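Long-range contact in pyridoxine 4-oxidase (Mesorhizobium loti, PDB 4HA6), which oxidises the 4-hydroxymethyl group of pyridoxine to the aldehyde with molecular oxygen, using FAD as cofactor, as a member of the GMC oxidoreductase family: residues V218-S230 against L465-D477. Sequence-based numbering, arbitrary orientation. Where two conformers were deposited one is given.
Sequences VRRLKLEGNQVRS and LRLKALDNLFVVD. With FAD (flavin-adenine dinucleotide), chain B.
Asn472 reads the backbone of Val228 with both ends of its amide, a side chain bonded to a backbone N-H and C=O much as a neighbouring strand would be. It joins the β-hairpin 218-230, whose type II' turn runs from Glu224 to Gln227, to the residues leading into 473-475, an outermost strand of the parallel Rossmann-type sheet. With CG set between its own N and carbonyl carbon (chi1 68°), Asn472 presents OD1 to Val228 N at 2.8 Å, the N-H arriving on an in-plane lone pair, while ND2 gives a nearly straight bond to Val228 O at 2.9 Å. Gln227 crosses it at about a right angle, their amide planes 31° apart. One residue earlier, Asp471 N donates a backbone hydrogen bond to Asn226 O (2.8 Å), and Leu470 lays CD2 against that same carbonyl oxygen at 3.4 Å. A leucine in place of Asn472 would probably leave Val228 N and O without these two partners. Beside these polar bonds, Leu221 and Leu473 meet tip to tip, and Val228 CG2 lies 3.9 Å from Leu473 CB. The hairpin's first strand also reaches the cofactor: Val218 N donates to FAD N1A, and FAD N6A returns a bond to Val218 O, each 2.9 Å long.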
loop_
_atom_site.group_PDB
_atom_site.type_symbol
_atom_site.label_atom_id
_atom_site.label_comp_id
_atom_site.label_asym_id
_atom_site.label_seq_id
_atom_site.Cartn_x
_atom_site.Cartn_y
_atom_site.Cartn_z
ATOM N N VAL A 218 17.413 7.362 -10.313
ATOM C CA VAL A 218 18.647 6.732 -9.836
ATOM C C VAL A 218 18.758 5.357 -10.492
ATOM O O VAL A 218 17.864 4.511 -10.326
ATOM C CB VAL A 218 18.676 6.581 -8.305
ATOM C CG1 VAL A 218 19.947 5.873 -7.869
ATOM C CG2 VAL A 218 18.587 7.950 -7.642
ATOM N N ARG A 219 19.846 5.137 -11.232
ATOM C CA ARG A 219 20.000 3.924 -12.042
ATOM C C ARG A 219 20.832 2.871 -11.332
ATOM O O ARG A 219 20.529 1.680 -11.418
ATOM C CB ARG A 219 20.624 4.258 -13.422
ATOM C CG ARG A 219 20.960 3.042 -14.292
ATOM C CD ARG A 219 21.135 3.392 -15.779
ATOM N NE ARG A 219 22.299 4.240 -16.019
ATOM C CZ ARG A 219 22.564 4.847 -17.180
ATOM N NH1 ARG A 219 21.739 4.706 -18.215
ATOM N NH2 ARG A 219 23.653 5.606 -17.311
ATOM N N ARG A 220 21.897 3.313 -10.659
ATOM C CA ARG A 220 22.793 2.414 -9.939
ATOM C C ARG A 220 23.348 3.101 -8.699
ATOM O O ARG A 220 23.546 4.329 -8.690
ATOM C CB ARG A 220 23.979 2.004 -10.835
ATOM C CG ARG A 220 23.621 1.193 -12.082
ATOM C CD ARG A 220 24.861 0.829 -12.926
ATOM N NE ARG A 220 25.237 1.870 -13.888
ATOM C CZ ARG A 220 25.681 1.628 -15.121
ATOM N NH1 ARG A 220 25.803 0.380 -15.556
ATOM N NH2 ARG A 220 26.001 2.633 -15.924
ATOM N N LEU A 221 23.619 2.307 -7.661
ATOM C CA LEU A 221 24.384 2.763 -6.506
ATOM C C LEU A 221 25.786 2.224 -6.713
ATOM O O LEU A 221 25.957 1.047 -7.050
ATOM C CB LEU A 221 23.831 2.180 -5.206
ATOM C CG LEU A 221 22.337 2.374 -4.996
ATOM C CD1 LEU A 221 21.848 1.554 -3.821
ATOM C CD2 LEU A 221 22.053 3.851 -4.795
ATOM N N LYS A 222 26.789 3.071 -6.507
ATOM C CA LYS A 222 28.166 2.650 -6.705
ATOM C C LYS A 222 28.851 2.387 -5.368
ATOM O O LYS A 222 28.730 3.172 -4.412
ATOM C CB LYS A 222 28.923 3.678 -7.544
ATOM C CG LYS A 222 28.368 3.817 -8.958
ATOM C CD LYS A 222 29.224 4.761 -9.818
ATOM C CE LYS A 222 28.830 4.699 -11.296
ATOM N NZ LYS A 222 29.727 5.555 -12.143
ATOM N N LEU A 223 29.546 1.257 -5.300
ATOM C CA LEU A 223 30.114 0.783 -4.044
ATOM C C LEU A 223 31.620 1.007 -3.940
ATOM O O LEU A 223 32.341 1.004 -4.939
ATOM C CB LEU A 223 29.826 -0.712 -3.859
ATOM C CG LEU A 223 28.482 -1.172 -3.285
ATOM C CD1 LEU A 223 27.355 -0.226 -3.633
ATOM C CD2 LEU A 223 28.167 -2.598 -3.737
ATOM N N GLU A 224 32.072 1.168 -2.703
ATOM C CA GLU A 224 33.479 1.186 -2.364
ATOM C C GLU A 224 33.589 0.473 -1.022
ATOM O O GLU A 224 33.131 0.994 -0.004
ATOM C CB GLU A 224 33.974 2.631 -2.247
ATOM C CG GLU A 224 35.446 2.769 -1.878
ATOM C CD GLU A 224 35.964 4.184 -2.076
ATOM O OE1 GLU A 224 35.371 5.135 -1.511
ATOM O OE2 GLU A 224 36.965 4.346 -2.808
ATOM N N GLY A 225 34.182 -0.720 -1.020
ATOM C CA GLY A 225 34.220 -1.533 0.183
ATOM C C GLY A 225 32.815 -1.852 0.685
ATOM O O GLY A 225 31.956 -2.299 -0.080
ATOM N N ASN A 226 32.567 -1.615 1.968
ATOM C CA ASN A 226 31.246 -1.894 2.529
ATOM C C ASN A 226 30.321 -0.688 2.574
ATOM O O ASN A 226 29.408 -0.634 3.400
ATOM C CB ASN A 226 31.369 -2.488 3.921
ATOM C CG ASN A 226 32.074 -3.821 3.911
ATOM O OD1 ASN A 226 31.908 -4.616 2.982
ATOM N ND2 ASN A 226 32.879 -4.075 4.938
ATOM N N GLN A 227 30.544 0.268 1.674
ATOM C CA GLN A 227 29.707 1.459 1.628
ATOM C C GLN A 227 29.267 1.808 0.221
ATOM O O GLN A 227 29.980 1.516 -0.757
ATOM C CB GLN A 227 30.477 2.646 2.198
ATOM C CG GLN A 227 30.726 2.571 3.690
ATOM C CD GLN A 227 31.289 3.865 4.220
ATOM O OE1 GLN A 227 32.298 4.358 3.721
ATOM N NE2 GLN A 227 30.630 4.437 5.221
ATOM N N VAL A 228 28.090 2.428 0.122
ATOM C CA VAL A 228 27.682 3.103 -1.103
ATOM C C VAL A 228 28.433 4.435 -1.151
ATOM O O VAL A 228 28.341 5.242 -0.209
ATOM C CB VAL A 228 26.180 3.420 -1.136
ATOM C CG1 VAL A 228 25.867 4.246 -2.378
ATOM C CG2 VAL A 228 25.330 2.133 -1.126
ATOM N N ARG A 229 29.164 4.673 -2.237
ATOM C CA ARG A 229 29.990 5.874 -2.337
ATOM C C ARG A 229 29.275 6.969 -3.115
ATOM O O ARG A 229 29.340 8.157 -2.758
ATOM C CB ARG A 229 31.342 5.533 -2.970
ATOM C CG ARG A 229 32.226 6.735 -3.283
ATOM C CD ARG A 229 33.514 6.282 -3.956
ATOM N NE ARG A 229 34.404 7.383 -4.333
ATOM C CZ ARG A 229 34.595 7.793 -5.586
ATOM N NH1 ARG A 229 33.950 7.202 -6.585
ATOM N NH2 ARG A 229 35.430 8.793 -5.845
ATOM N N SER A 230 28.576 6.571 -4.171
ATOM C CA SER A 230 27.849 7.531 -4.987
ATOM C C SER A 230 26.632 6.897 -5.649
ATOM O O SER A 230 26.449 5.677 -5.599
ATOM C CB SER A 230 28.769 8.115 -6.061
ATOM O OG SER A 230 29.141 7.121 -7.000
ATOM N N LEU A 465 16.635 -1.188 9.676
ATOM C CA LEU A 465 16.374 -0.948 8.236
ATOM C C LEU A 465 17.639 -0.772 7.390
ATOM O O LEU A 465 17.583 -0.252 6.254
ATOM C CB LEU A 465 15.395 0.224 8.010
ATOM C CG LEU A 465 14.087 0.195 8.812
ATOM C CD1 LEU A 465 13.186 1.378 8.460
ATOM C CD2 LEU A 465 13.346 -1.117 8.631
ATOM N N ARG A 466 18.773 -1.219 7.935
ATOM C CA ARG A 466 20.045 -1.143 7.243
ATOM C C ARG A 466 20.229 -2.402 6.389
ATOM O O ARG A 466 20.083 -3.520 6.889
ATOM C CB ARG A 466 21.181 -1.024 8.267
ATOM C CG ARG A 466 22.574 -0.839 7.669
ATOM C CD ARG A 466 23.669 -1.116 8.722
ATOM N NE ARG A 466 23.447 -2.411 9.363
ATOM C CZ ARG A 466 23.961 -3.573 8.958
ATOM N NH1 ARG A 466 24.772 -3.635 7.903
ATOM N NH2 ARG A 466 23.662 -4.686 9.624
ATOM N N LEU A 467 20.523 -2.232 5.100
ATOM C CA LEU A 467 20.868 -3.390 4.271
ATOM C C LEU A 467 22.002 -4.146 4.958
ATOM O O LEU A 467 23.038 -3.549 5.268
ATOM C CB LEU A 467 21.336 -2.956 2.882
ATOM C CG LEU A 467 21.482 -4.174 1.967
ATOM C CD1 LEU A 467 20.283 -4.250 1.071
ATOM C CD2 LEU A 467 22.771 -4.134 1.168
ATOM N N LYS A 468 21.808 -5.439 5.215
ATOM C CA LYS A 468 22.733 -6.185 6.074
ATOM C C LYS A 468 24.178 -6.223 5.548
ATOM O O LYS A 468 25.118 -6.342 6.326
ATOM C CB LYS A 468 22.204 -7.601 6.352
ATOM C CG LYS A 468 20.899 -7.629 7.161
ATOM C CD LYS A 468 20.667 -8.964 7.890
ATOM C CE LYS A 468 19.564 -8.798 8.948
ATOM N NZ LYS A 468 19.317 -10.024 9.777
ATOM N N ALA A 469 24.362 -6.098 4.237
ATOM C CA ALA A 469 25.705 -6.245 3.666
ATOM C C ALA A 469 26.520 -4.952 3.592
ATOM O O ALA A 469 27.677 -4.985 3.173
ATOM C CB ALA A 469 25.636 -6.911 2.283
ATOM N N LEU A 470 25.927 -3.822 3.988
ATOM C CA LEU A 470 26.604 -2.526 3.855
ATOM C C LEU A 470 26.417 -1.612 5.077
ATOM O O LEU A 470 25.504 -1.810 5.879
ATOM C CB LEU A 470 26.122 -1.808 2.595
ATOM C CG LEU A 470 26.474 -2.463 1.257
ATOM C CD1 LEU A 470 25.862 -1.716 0.106
ATOM C CD2 LEU A 470 27.965 -2.557 1.067
ATOM N N ASP A 471 27.274 -0.605 5.213
ATOM C CA ASP A 471 27.241 0.250 6.402
ATOM C C ASP A 471 26.347 1.497 6.304
ATOM O O ASP A 471 25.859 2.007 7.315
ATOM C CB ASP A 471 28.666 0.675 6.780
ATOM C CG ASP A 471 29.574 -0.507 7.066
ATOM O OD1 ASP A 471 30.773 -0.418 6.720
ATOM O OD2 ASP A 471 29.095 -1.520 7.631
ATOM N N ASN A 472 26.134 2.010 5.100
ATOM C CA ASN A 472 25.503 3.320 5.003
ATOM C C ASN A 472 24.312 3.346 4.062
ATOM O O ASN A 472 23.973 4.413 3.531
ATOM C CB ASN A 472 26.527 4.371 4.567
ATOM C CG ASN A 472 26.992 4.159 3.151
ATOM O OD1 ASN A 472 26.883 3.053 2.605
ATOM N ND2 ASN A 472 27.500 5.218 2.535
ATOM N N LEU A 473 23.684 2.183 3.860
ATOM C CA LEU A 473 22.511 2.085 2.991
ATOM C C LEU A 473 21.294 1.558 3.737
ATOM O O LEU A 473 21.339 0.498 4.364
ATOM C CB LEU A 473 22.819 1.199 1.775
ATOM C CG LEU A 473 21.686 0.866 0.798
ATOM C CD1 LEU A 473 21.170 2.103 0.110
ATOM C CD2 LEU A 473 22.184 -0.136 -0.231
ATOM N N PHE A 474 20.192 2.294 3.645
ATOM C CA PHE A 474 18.969 1.914 4.338
ATOM C C PHE A 474 17.820 1.752 3.336
ATOM O O PHE A 474 17.843 2.346 2.252
ATOM C CB PHE A 474 18.651 2.952 5.426
ATOM C CG PHE A 474 19.814 3.210 6.363
ATOM C CD1 PHE A 474 19.915 2.530 7.574
ATOM C CD2 PHE A 474 20.828 4.101 6.009
ATOM C CE1 PHE A 474 20.997 2.744 8.430
ATOM C CE2 PHE A 474 21.907 4.323 6.863
ATOM C CZ PHE A 474 21.985 3.644 8.070
ATOM N N VAL A 475 16.851 0.904 3.670
ATOM C CA VAL A 475 15.665 0.729 2.836
ATOM C C VAL A 475 14.448 1.082 3.693
ATOM O O VAL A 475 14.171 0.424 4.698
ATOM C CB VAL A 475 15.556 -0.694 2.281
ATOM C CG1 VAL A 475 14.362 -0.787 1.351
ATOM C CG2 VAL A 475 16.859 -1.093 1.535
ATOM N N VAL A 476 13.764 2.167 3.341
ATOM C CA VAL A 476 12.701 2.674 4.195
ATOM C C VAL A 476 11.452 2.952 3.376
ATOM O O VAL A 476 11.184 4.105 3.021
ATOM C CB VAL A 476 13.140 3.948 4.967
ATOM C CG1 VAL A 476 12.080 4.348 5.975
ATOM C CG2 VAL A 476 14.434 3.686 5.695
ATOM N N ASP A 477 10.705 1.880 3.078
ATOM C CA ASP A 477 9.434 1.952 2.358
ATOM C C ASP A 477 8.665 0.632 2.508
ATOM O O ASP A 477 9.012 -0.198 3.363
ATOM C CB ASP A 477 9.652 2.309 0.879
ATOM C CG ASP A 477 10.571 1.328 0.165
ATOM O OD1 ASP A 477 10.542 0.111 0.499
ATOM O OD2 ASP A 477 11.330 1.782 -0.730
HETATM P PA FAD B . 5.632 5.066 -3.317
HETATM O O1A FAD B . 4.701 6.003 -2.560
HETATM O O2A FAD B . 5.090 4.315 -4.502
HETATM O O5B FAD B . 6.912 5.944 -3.772
HETATM C C5B FAD B . 7.903 5.509 -4.698
HETATM C C4B FAD B . 8.463 6.785 -5.312
HETATM O O4B FAD B . 9.814 6.617 -5.753
HETATM C C3B FAD B . 7.652 7.198 -6.533
HETATM O O3B FAD B . 7.415 8.610 -6.408
HETATM C C2B FAD B . 8.556 6.886 -7.723
HETATM O O2B FAD B . 8.323 7.792 -8.816
HETATM C C1B FAD B . 9.951 7.036 -7.124
HETATM N N9A FAD B . 11.007 6.183 -7.746
HETATM C C8A FAD B . 10.900 4.881 -8.089
HETATM N N7A FAD B . 12.073 4.428 -8.608
HETATM C C5A FAD B . 12.963 5.449 -8.599
HETATM C C6A FAD B . 14.381 5.643 -9.001
HETATM N N6A FAD B . 15.114 4.613 -9.532
HETATM N N1A FAD B . 14.925 6.880 -8.816
HETATM C C2A FAD B . 14.220 7.899 -8.283
HETATM N N3A FAD B . 12.929 7.777 -7.896
HETATM C C4A FAD B . 12.253 6.600 -8.024
HETATM N N1 FAD B . -2.895 2.605 0.649
HETATM C C2 FAD B . -3.728 2.885 1.669
HETATM O O2 FAD B . -3.317 2.712 2.838
HETATM N N3 FAD B . -4.989 3.314 1.477
HETATM C C4 FAD B . -5.500 3.513 0.250
HETATM O O4 FAD B . -6.687 3.902 0.086
HETATM C C4X FAD B . -4.644 3.227 -0.923
HETATM N N5 FAD B . -5.081 3.384 -2.190
HETATM C C5X FAD B . -4.268 3.133 -3.246
HETATM C C6 FAD B . -4.727 3.308 -4.549
HETATM C C7 FAD B . -3.890 3.057 -5.633
HETATM C C7M FAD B . -4.403 3.255 -7.038
HETATM C C8 FAD B . -2.491 2.601 -5.399
HETATM C C8M FAD B . -1.591 2.325 -6.573
HETATM C C9 FAD B . -2.019 2.425 -4.099
HETATM C C9A FAD B . -2.869 2.671 -3.020
HETATM N N10 FAD B . -2.406 2.493 -1.704
HETATM C C10 FAD B . -3.274 2.761 -0.636
HETATM C "C1'" FAD B . -1.036 2.026 -1.460
HETATM C "C2'" FAD B . -0.110 3.130 -0.975
HETATM O "O2'" FAD B . -0.287 4.310 -1.776
HETATM C "C3'" FAD B . 1.319 2.601 -1.105
HETATM O "O3'" FAD B . 1.394 1.330 -0.438
HETATM C "C4'" FAD B . 2.328 3.566 -0.507
HETATM O "O4'" FAD B . 2.172 4.837 -1.162
HETATM C "C5'" FAD B . 3.761 3.044 -0.659
HETATM O "O5'" FAD B . 4.654 4.142 -0.491
HETATM P P FAD B . 6.222 3.933 -0.742
HETATM O O1P FAD B . 7.011 5.091 -0.145
HETATM O O2P FAD B . 6.605 2.513 -0.381
HETATM O O3P FAD B . 6.311 3.990 -2.342
#